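Local atomic coordinates of alpha-1,2-Mannosidase (Trichoderma reesei, PDB entry 1HCU), a protein that is a calcium-dependent glycosyl hydrolase that probably trims alpha-1,2-linked mannose residues from high-mannose N-glycans during glycoprotein processing. Residues D60-A65 with N75-Y80; T64-G69 with S121-N126; A112-R117 with P489-S494. One frame throughout, in Å; residues are numbered along the deposited sequence.

Contact 1. Residues D60-A65 with N75-Y80; sequences DGLDTA and NTILQY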
loop_
_atom_site.group_PDB
_atom_site.type_symbol
_atom_site.label_atom_id
_atom_site.label_comp_id
_atom_site.label_asym_id
_atom_site.label_seq_id
_atom_site.Cartn_x
_atom_site.Cartn_y
_atom_site.Cartn_z
ATOM N N ASP A 60 1.680 -12.649 2.885
ATOM C CA ASP A 60 0.994 -11.373 2.992
ATOM C C ASP A 60 -0.102 -11.375 4.069
ATOM O O ASP A 60 -0.345 -10.351 4.703
ATOM C CB ASP A 60 0.399 -11.010 1.629
ATOM C CG ASP A 60 0.878 -9.662 1.121
ATOM O OD1 ASP A 60 1.892 -9.156 1.650
ATOM O OD2 ASP A 60 0.248 -9.113 0.186
ATOM N N GLY A 61 -0.741 -12.523 4.292
ATOM C CA GLY A 61 -1.800 -12.590 5.293
ATOM C C GLY A 61 -1.362 -12.999 6.694
ATOM O O GLY A 61 -2.112 -12.852 7.665
ATOM N N LEU A 62 -0.137 -13.496 6.804
ATOM C CA LEU A 62 0.402 -13.948 8.078
ATOM C C LEU A 62 0.227 -12.966 9.241
ATOM O O LEU A 62 -0.306 -13.332 10.285
ATOM C CB LEU A 62 1.886 -14.291 7.913
ATOM C CG LEU A 62 2.661 -14.706 9.163
ATOM C CD1 LEU A 62 1.958 -15.860 9.847
ATOM C CD2 LEU A 62 4.098 -15.098 8.774
ATOM N N ASP A 63 0.671 -11.724 9.077
ATOM C CA ASP A 63 0.547 -10.773 10.167
ATOM C C ASP A 63 -0.897 -10.374 10.451
ATOM O O ASP A 63 -1.248 -10.068 11.590
ATOM C CB ASP A 63 1.418 -9.534 9.920
ATOM C CG ASP A 63 0.995 -8.737 8.704
ATOM O OD1 ASP A 63 1.609 -7.674 8.486
ATOM O OD2 ASP A 63 0.070 -9.158 7.972
ATOM N N THR A 64 -1.740 -10.385 9.426
ATOM C CA THR A 64 -3.135 -10.045 9.638
ATOM C C THR A 64 -3.715 -11.123 10.552
ATOM O O THR A 64 -4.462 -10.824 11.484
ATOM C CB THR A 64 -3.917 -9.999 8.308
ATOM O OG1 THR A 64 -3.361 -8.979 7.464
ATOM C CG2 THR A 64 -5.385 -9.686 8.561
ATOM N N ALA A 65 -3.339 -12.377 10.298
ATOM C CA ALA A 65 -3.808 -13.511 11.097
ATOM C C ALA A 65 -3.319 -13.389 12.534
ATOM O O ALA A 65 -3.992 -13.822 13.464
ATOM C CB ALA A 65 -3.309 -14.821 10.489
ATOM N N ASN A 75 0.025 -20.826 12.837
ATOM C CA ASN A 75 0.857 -22.009 12.923
ATOM C C ASN A 75 1.043 -22.659 11.551
ATOM O O ASN A 75 2.147 -23.078 11.207
ATOM C CB ASN A 75 0.244 -22.999 13.915
ATOM C CG ASN A 75 0.961 -24.334 13.920
ATOM O OD1 ASN A 75 0.615 -25.243 13.153
ATOM N ND2 ASN A 75 1.982 -24.458 14.770
ATOM N N THR A 76 -0.031 -22.725 10.767
ATOM C CA THR A 76 0.030 -23.330 9.439
ATOM C C THR A 76 1.071 -22.644 8.556
ATOM O O THR A 76 1.864 -23.306 7.886
ATOM C CB THR A 76 -1.346 -23.261 8.725
ATOM O OG1 THR A 76 -2.344 -23.885 9.540
ATOM C CG2 THR A 76 -1.292 -23.972 7.381
ATOM N N ILE A 77 1.064 -21.313 8.564
ATOM C CA ILE A 77 1.988 -20.522 7.756
ATOM C C ILE A 77 3.415 -20.628 8.281
ATOM O O ILE A 77 4.354 -20.813 7.509
ATOM C CB ILE A 77 1.544 -19.028 7.712
ATOM C CG1 ILE A 77 0.090 -18.941 7.225
ATOM C CG2 ILE A 77 2.430 -18.239 6.748
ATOM C CD1 ILE A 77 -0.507 -17.546 7.259
ATOM N N LEU A 78 3.575 -20.527 9.594
ATOM C CA LEU A 78 4.895 -20.634 10.197
ATOM C C LEU A 78 5.566 -21.965 9.832
ATOM O O LEU A 78 6.773 -22.012 9.603
ATOM C CB LEU A 78 4.795 -20.482 11.721
ATOM C CG LEU A 78 4.448 -19.086 12.258
ATOM C CD1 LEU A 78 4.372 -19.133 13.764
ATOM C CD2 LEU A 78 5.500 -18.077 11.834
ATOM N N GLN A 79 4.790 -23.041 9.759
ATOM C CA GLN A 79 5.343 -24.351 9.408
ATOM C C GLN A 79 5.794 -24.371 7.950
ATOM O O GLN A 79 6.699 -25.119 7.572
ATOM C CB GLN A 79 4.292 -25.440 9.627
ATOM C CG GLN A 79 3.865 -25.605 11.067
ATOM C CD GLN A 79 4.746 -26.568 11.822
ATOM O OE1 GLN A 79 5.964 -26.390 11.905
ATOM N NE2 GLN A 79 4.135 -27.606 12.378
ATOM N N TYR A 80 5.154 -23.538 7.137
ATOM C CA TYR A 80 5.459 -23.448 5.717
ATOM C C TYR A 80 6.693 -22.589 5.389
ATOM O O TYR A 80 7.492 -22.961 4.524
ATOM C CB TYR A 80 4.231 -22.907 4.977
ATOM C CG TYR A 80 4.473 -22.545 3.529
ATOM C CD1 TYR A 80 4.320 -21.229 3.090
ATOM C CD2 TYR A 80 4.856 -23.512 2.597
ATOM C CE1 TYR A 80 4.540 -20.884 1.761
ATOM C CE2 TYR A 80 5.082 -23.178 1.260
ATOM C CZ TYR A 80 4.920 -21.862 0.853
ATOM O OH TYR A 80 5.124 -21.518 -0.467
#

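Contact 2. Residues T64-G69 with S121-N126; sequences TAILMG and SSLATN. With NAG (2-acetamido-2-deoxy-beta-D-glucopyranose), chain G.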
loop_
_atom_site.group_PDB
_atom_site.type_symbol
_atom_site.label_atom_id
_atom_site.label_comp_id
_atom_site.label_asym_id
_atom_site.label_seq_id
_atom_site.Cartn_x
_atom_site.Cartn_y
_atom_site.Cartn_z
ATOM N N THR A 64 -1.740 -10.385 9.426
ATOM C CA THR A 64 -3.135 -10.045 9.638
ATOM C C THR A 64 -3.715 -11.123 10.552
ATOM O O THR A 64 -4.462 -10.824 11.484
ATOM C CB THR A 64 -3.917 -9.999 8.308
ATOM O OG1 THR A 64 -3.361 -8.979 7.464
ATOM C CG2 THR A 64 -5.385 -9.686 8.561
ATOM N N ALA A 65 -3.339 -12.377 10.298
ATOM C CA ALA A 65 -3.808 -13.511 11.097
ATOM C C ALA A 65 -3.319 -13.389 12.534
ATOM O O ALA A 65 -3.992 -13.822 13.464
ATOM C CB ALA A 65 -3.309 -14.821 10.489
ATOM N N ILE A 66 -2.139 -12.808 12.714
ATOM C CA ILE A 66 -1.582 -12.639 14.053
ATOM C C ILE A 66 -2.379 -11.604 14.848
ATOM O O ILE A 66 -2.719 -11.838 16.001
ATOM C CB ILE A 66 -0.101 -12.189 13.989
ATOM C CG1 ILE A 66 0.771 -13.336 13.491
ATOM C CG2 ILE A 66 0.371 -11.739 15.362
ATOM C CD1 ILE A 66 2.197 -12.931 13.227
ATOM N N LEU A 67 -2.680 -10.469 14.222
ATOM C CA LEU A 67 -3.425 -9.393 14.887
ATOM C C LEU A 67 -4.865 -9.789 15.206
ATOM O O LEU A 67 -5.495 -9.201 16.086
ATOM C CB LEU A 67 -3.425 -8.130 14.014
ATOM C CG LEU A 67 -2.056 -7.564 13.624
ATOM C CD1 LEU A 67 -2.235 -6.369 12.696
ATOM C CD2 LEU A 67 -1.295 -7.153 14.875
ATOM N N MET A 68 -5.380 -10.779 14.482
ATOM C CA MET A 68 -6.740 -11.249 14.688
ATOM C C MET A 68 -6.803 -12.371 15.717
ATOM O O MET A 68 -7.883 -12.803 16.105
ATOM C CB MET A 68 -7.338 -11.742 13.368
ATOM C CG MET A 68 -7.613 -10.640 12.360
ATOM S SD MET A 68 -8.147 -11.302 10.770
ATOM C CE MET A 68 -9.043 -9.904 10.082
ATOM N N GLY A 69 -5.647 -12.849 16.157
ATOM C CA GLY A 69 -5.637 -13.918 17.141
ATOM C C GLY A 69 -5.932 -15.286 16.542
ATOM O O GLY A 69 -6.405 -16.182 17.240
ATOM N N SER A 121 3.709 -12.093 20.876
ATOM C CA SER A 121 4.514 -13.306 20.989
ATOM C C SER A 121 3.744 -14.543 21.442
ATOM O O SER A 121 4.175 -15.671 21.197
ATOM C CB SER A 121 5.684 -13.064 21.938
ATOM O OG SER A 121 5.215 -12.717 23.226
ATOM N N SER A 122 2.608 -14.332 22.101
ATOM C CA SER A 122 1.786 -15.439 22.581
ATOM C C SER A 122 1.229 -16.276 21.425
ATOM O O SER A 122 1.051 -17.491 21.560
ATOM C CB SER A 122 0.627 -14.911 23.434
ATOM O OG SER A 122 -0.284 -14.162 22.646
ATOM N N LEU A 123 0.957 -15.630 20.293
ATOM C CA LEU A 123 0.415 -16.323 19.120
ATOM C C LEU A 123 1.403 -17.282 18.456
ATOM O O LEU A 123 1.165 -17.758 17.346
ATOM C CB LEU A 123 -0.091 -15.311 18.086
ATOM C CG LEU A 123 -1.525 -14.808 18.287
ATOM C CD1 LEU A 123 -1.551 -13.290 18.317
ATOM C CD2 LEU A 123 -2.413 -15.339 17.167
ATOM N N ALA A 124 2.509 -17.565 19.136
ATOM C CA ALA A 124 3.519 -18.480 18.609
ATOM C C ALA A 124 4.393 -19.018 19.737
ATOM O O ALA A 124 4.876 -18.265 20.586
ATOM C CB ALA A 124 4.379 -17.781 17.563
ATOM N N THR A 125 4.594 -20.327 19.733
ATOM C CA THR A 125 5.397 -20.973 20.757
ATOM C C THR A 125 6.758 -21.407 20.234
ATOM O O THR A 125 7.774 -21.176 20.881
ATOM C CB THR A 125 4.676 -22.209 21.309
ATOM O OG1 THR A 125 4.467 -23.148 20.247
ATOM C CG2 THR A 125 3.333 -21.816 21.905
ATOM N N ASN A 126 6.772 -22.038 19.064
ATOM C CA ASN A 126 8.015 -22.520 18.468
ATOM C C ASN A 126 8.923 -21.360 18.054
ATOM O O ASN A 126 8.703 -20.730 17.024
ATOM C CB ASN A 126 7.693 -23.399 17.252
ATOM C CG ASN A 126 8.897 -24.187 16.753
ATOM O OD1 ASN A 126 10.031 -23.954 17.177
ATOM N ND2 ASN A 126 8.641 -25.108 15.825
HETATM C C1 NAG G . 8.894 -26.520 16.059
HETATM C C2 NAG G . 10.094 -26.991 15.230
HETATM C C3 NAG G . 10.360 -28.485 15.489
HETATM C C4 NAG G . 10.451 -28.777 16.982
HETATM C C5 NAG G . 9.228 -28.212 17.711
HETATM C C6 NAG G . 9.336 -28.376 19.210
HETATM C C7 NAG G . 10.718 -27.047 12.898
HETATM C C8 NAG G . 10.521 -28.313 12.079
HETATM N N2 NAG G . 9.804 -26.776 13.825
HETATM O O3 NAG G . 11.572 -28.876 14.859
HETATM O O4 NAG G . 10.521 -30.184 17.180
HETATM O O5 NAG G . 9.103 -26.801 17.448
HETATM O O6 NAG G . 8.236 -29.108 19.727
HETATM O O7 NAG G . 11.690 -26.323 12.687
#

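Contact 3. Residues A112-R117 with P489-S494; sequences AYDLLR and PFSIRS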
loop_
_atom_site.group_PDB
_atom_site.type_symbol
_atom_site.label_atom_id
_atom_site.label_comp_id
_atom_site.label_asym_id
_atom_site.label_seq_id
_atom_site.Cartn_x
_atom_site.Cartn_y
_atom_site.Cartn_z
ATOM N N ALA A 112 5.744 -9.932 10.642
ATOM C CA ALA A 112 5.380 -11.106 11.424
ATOM C C ALA A 112 6.457 -11.339 12.481
ATOM O O ALA A 112 6.157 -11.650 13.634
ATOM C CB ALA A 112 5.265 -12.325 10.521
ATOM N N TYR A 113 7.716 -11.177 12.092
ATOM C CA TYR A 113 8.804 -11.377 13.037
ATOM C C TYR A 113 8.704 -10.381 14.198
ATOM O O TYR A 113 8.775 -10.772 15.364
ATOM C CB TYR A 113 10.141 -11.231 12.314
ATOM C CG TYR A 113 11.343 -11.494 13.184
ATOM C CD1 TYR A 113 11.698 -12.787 13.565
ATOM C CD2 TYR A 113 12.129 -10.437 13.627
ATOM C CE1 TYR A 113 12.815 -13.011 14.373
ATOM C CE2 TYR A 113 13.226 -10.642 14.421
ATOM C CZ TYR A 113 13.571 -11.922 14.795
ATOM O OH TYR A 113 14.660 -12.075 15.618
ATOM N N ASP A 114 8.516 -9.100 13.881
ATOM C CA ASP A 114 8.407 -8.081 14.917
ATOM C C ASP A 114 7.200 -8.298 15.831
ATOM O O ASP A 114 7.285 -8.074 17.036
ATOM C CB ASP A 114 8.349 -6.674 14.305
ATOM C CG ASP A 114 9.726 -6.148 13.901
ATOM O OD1 ASP A 114 10.734 -6.600 14.485
ATOM O OD2 ASP A 114 9.802 -5.269 13.016
ATOM N N LEU A 115 6.078 -8.736 15.271
ATOM C CA LEU A 115 4.899 -8.964 16.091
ATOM C C LEU A 115 5.065 -10.192 16.996
ATOM O O LEU A 115 4.789 -10.125 18.197
ATOM C CB LEU A 115 3.658 -9.124 15.208
ATOM C CG LEU A 115 3.222 -7.882 14.411
ATOM C CD1 LEU A 115 2.049 -8.240 13.509
ATOM C CD2 LEU A 115 2.836 -6.759 15.353
ATOM N N LEU A 116 5.537 -11.300 16.426
ATOM C CA LEU A 116 5.722 -12.534 17.191
ATOM C C LEU A 116 6.814 -12.448 18.265
ATOM O O LEU A 116 6.878 -13.293 19.153
ATOM C CB LEU A 116 6.000 -13.709 16.238
ATOM C CG LEU A 116 4.808 -14.055 15.332
ATOM C CD1 LEU A 116 5.124 -15.281 14.496
ATOM C CD2 LEU A 116 3.577 -14.306 16.182
ATOM N N ARG A 117 7.672 -11.434 18.177
ATOM C CA ARG A 117 8.719 -11.236 19.170
ATOM C C ARG A 117 8.341 -10.088 20.094
ATOM O O ARG A 117 8.969 -9.884 21.134
ATOM C CB ARG A 117 10.057 -10.909 18.518
ATOM C CG ARG A 117 10.656 -12.052 17.744
ATOM C CD ARG A 117 12.130 -11.832 17.576
ATOM N NE ARG A 117 12.844 -12.016 18.833
ATOM C CZ ARG A 117 14.077 -11.575 19.054
ATOM N NH1 ARG A 117 14.721 -10.921 18.096
ATOM N NH2 ARG A 117 14.664 -11.789 20.225
ATOM N N PRO A 489 3.265 -3.882 9.527
ATOM C CA PRO A 489 3.837 -3.064 10.602
ATOM C C PRO A 489 5.193 -3.519 11.143
ATOM O O PRO A 489 5.344 -4.664 11.554
ATOM C CB PRO A 489 2.754 -3.129 11.671
ATOM C CG PRO A 489 2.269 -4.541 11.533
ATOM C CD PRO A 489 2.125 -4.673 10.025
ATOM N N PHE A 490 6.168 -2.615 11.157
ATOM C CA PHE A 490 7.508 -2.918 11.669
ATOM C C PHE A 490 7.730 -2.129 12.956
ATOM O O PHE A 490 7.200 -1.027 13.101
ATOM C CB PHE A 490 8.581 -2.472 10.668
ATOM C CG PHE A 490 8.468 -3.108 9.325
ATOM C CD1 PHE A 490 8.938 -2.447 8.194
ATOM C CD2 PHE A 490 7.901 -4.368 9.181
ATOM C CE1 PHE A 490 8.841 -3.041 6.933
ATOM C CE2 PHE A 490 7.799 -4.965 7.941
ATOM C CZ PHE A 490 8.269 -4.304 6.810
ATOM N N SER A 491 8.497 -2.676 13.896
ATOM C CA SER A 491 8.788 -1.924 15.124
ATOM C C SER A 491 9.768 -0.839 14.701
ATOM O O SER A 491 10.582 -1.066 13.804
ATOM C CB SER A 491 9.467 -2.799 16.181
ATOM O OG SER A 491 8.596 -3.787 16.688
ATOM N N ILE A 492 9.695 0.332 15.329
ATOM C CA ILE A 492 10.609 1.422 14.994
ATOM C C ILE A 492 11.965 1.162 15.653
ATOM O O ILE A 492 12.045 0.485 16.674
ATOM C CB ILE A 492 10.058 2.788 15.459
ATOM C CG1 ILE A 492 10.093 2.880 16.989
ATOM C CG2 ILE A 492 8.624 2.959 14.943
ATOM C CD1 ILE A 492 9.719 4.241 17.534
ATOM N N ARG A 493 13.020 1.715 15.067
ATOM C CA ARG A 493 14.387 1.521 15.548
ATOM C C ARG A 493 14.643 1.382 17.057
ATOM O O ARG A 493 15.402 0.498 17.471
ATOM C CB ARG A 493 15.284 2.612 14.967
ATOM C CG ARG A 493 16.750 2.494 15.338
ATOM C CD ARG A 493 17.596 3.347 14.407
ATOM N NE ARG A 493 17.872 2.671 13.147
ATOM C CZ ARG A 493 18.355 3.272 12.066
ATOM N NH1 ARG A 493 18.592 2.571 10.962
ATOM N NH2 ARG A 493 18.576 4.583 12.080
ATOM N N SER A 494 14.041 2.230 17.884
ATOM C CA SER A 494 14.281 2.107 19.322
ATOM C C SER A 494 15.770 2.307 19.614
ATOM O O SER A 494 16.184 3.349 20.122
ATOM C CB SER A 494 13.863 0.712 19.820
ATOM O OG SER A 494 12.478 0.483 19.624
#

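Contact 1. Residues D60-A65 with N75-Y80
Leu62 lays its forked end over the beta-branched side chain of Ile77, and the two side chains run antiparallel alongside each other, each reaching for the other's backbone. Leu62 CD1 does most of the touching: it sits 3.8 Å from Ile77 CB and 3.9 Å from Ile77 CG2. The bond to Leu62 CB points at the facing helix, and with Leu62 CG anti to the backbone nitrogen (chi1 176°) CD1 is laid against the branch point of Ile77 while CD2 stays near Ile77 CG2. Ile77 answers in the reverse sense. Its extended CG1 arm runs back along Leu62 to the other helix, where Ile77 CD1 comes to rest 3.8 Å from Leu62 CA. Leu78 makes a looser flank, with its CD2 4.5 Å from Leu62 CD2. No hydrogen bond crosses here, so the join is purely apolar, and all three residues are buried. Structurally this is the packing of two consecutive helices, 56-67 and 71-80, linked by a short turn in the helical barrel of family 47. Helix 127-144 closes over Leu62 and Leu78 through Leu133, Trp27 of helix 13-33 packs on Ile77, and helix 98-117 lies against Leu62 and Leu78 as well.

Contact 2. Residues T64-G69 with S121-N126
Leu123 reaches across to the end of helix 56-67 and straddles its last turn with its two methyls. Leu123 CD1 lies 3.9 Å from Ile66 CG2 and, as modelled, only 3.0 Å from Ile66 O. That carbon-to-oxygen approach is tight, and since the second torsion of Leu123 is far from a staggered value (chi2 126°), its exact length is doubtful. The other methyl, Leu123 CD2, rests on bare main chain, 3.5 Å from Gly69 CA. The side chains of Ile66 and Leu123 meet at a slant, and no hydrogen bond joins the segments. What brings Gly69 under this methyl is a Schellman motif: the chain leaves the helix at this glycine with positive phi (78°) and turns back, Gly69 N bonding to Ile66 O at 3.1 Å. The same carbonyl therefore takes a backbone bond while Leu123 packs against it. In segment 121-126 a short 3-10 turn sets Leu123, with Ala124 N returning to Ser121 O at 3.3 Å. Further along, Asn126 stands at the N-cap of helix 127-144, where its OD1 accepts a weak bond from Thr128 N. Asn126 ND2 carries the N-linked sugar, bonded to NAG C1 at 1.5 Å. Behind the first shell, Phe120 and Val74 pack on Ile66, and Lys20 NZ is hydrogen-bonded to Met68 O.

Contact 3. Residues A112-R117 with P489-S494
Helix 112-117 and strand 489-491 come within 7.3 Å of each other, axis to axis, and cross at 59°, with the CA atoms of Asp114 and Phe490 the nearest pair. The strand belongs to the antiparallel hairpin that it forms with 481-483; in family 47 enzymes, whose catalytic domain is an (alpha/alpha)7 barrel, such a C-terminal hairpin plugs one end of the barrel. Here the helix receives the hairpin through a single polar bond with apolar packing beside it. Ser491 N donates to Asp114 OD2 at 3.0 Å along a nearly straight line, but it meets the oxygen from above the carboxylate, 58° out of its plane. Asp114 CG lies anti to its own carbonyl carbon and beside the backbone N (chi1 -80°), and from there the carboxylate reaches the strand. Asp114 OD2 also lies 3.6 Å from Phe490 CA, so it rests on the main chain just ahead of the donor. The remaining oxygen, OD1, forms a salt bridge with Arg187 of helix 182-192, which probably steadies the carboxylate and offsets its charge in this buried setting. At the start of the strand Pro489 meets Leu115 of the helix almost perpendicularly, Leu115 CD1 lying 4.2 Å from Pro489 CG, while Phe481 of the partner strand packs on Leu115. The bond to Phe490 CB leads away from the helix, although Phe490 CB itself stays 3.9 Å from Asp114 OD2, and the side chain packs on Leu183. Ser491 instead turns back toward the helix, and Ser491 OG lies 3.8 Å from Asp114 CB.

From the N terminus, helix 56-67 supplies the opening segment of both contact 1 and contact 2, which share Thr64 and Ala65. Contact 1 closes at once, ten residues on, folding helix 71-80 back on its predecessor. Contact 2 closes a wider loop, bringing in the turn between helices 98-117 and 127-144; there Ala124 CB meets Leu78 CD1 at 4.0 Å. Contact 3 opens before contact 2 has closed, so those two cross, whereas contacts 1 and 3 follow in series. Contact 3 spans 372 residues and ties the C-terminal hairpin to helix 98-117. That helix joins all three: Ala112 CB lies 3.5 Å from Leu62 CD2, and Leu116 packs on Ile66. Asp63 also touches Pro489 directly.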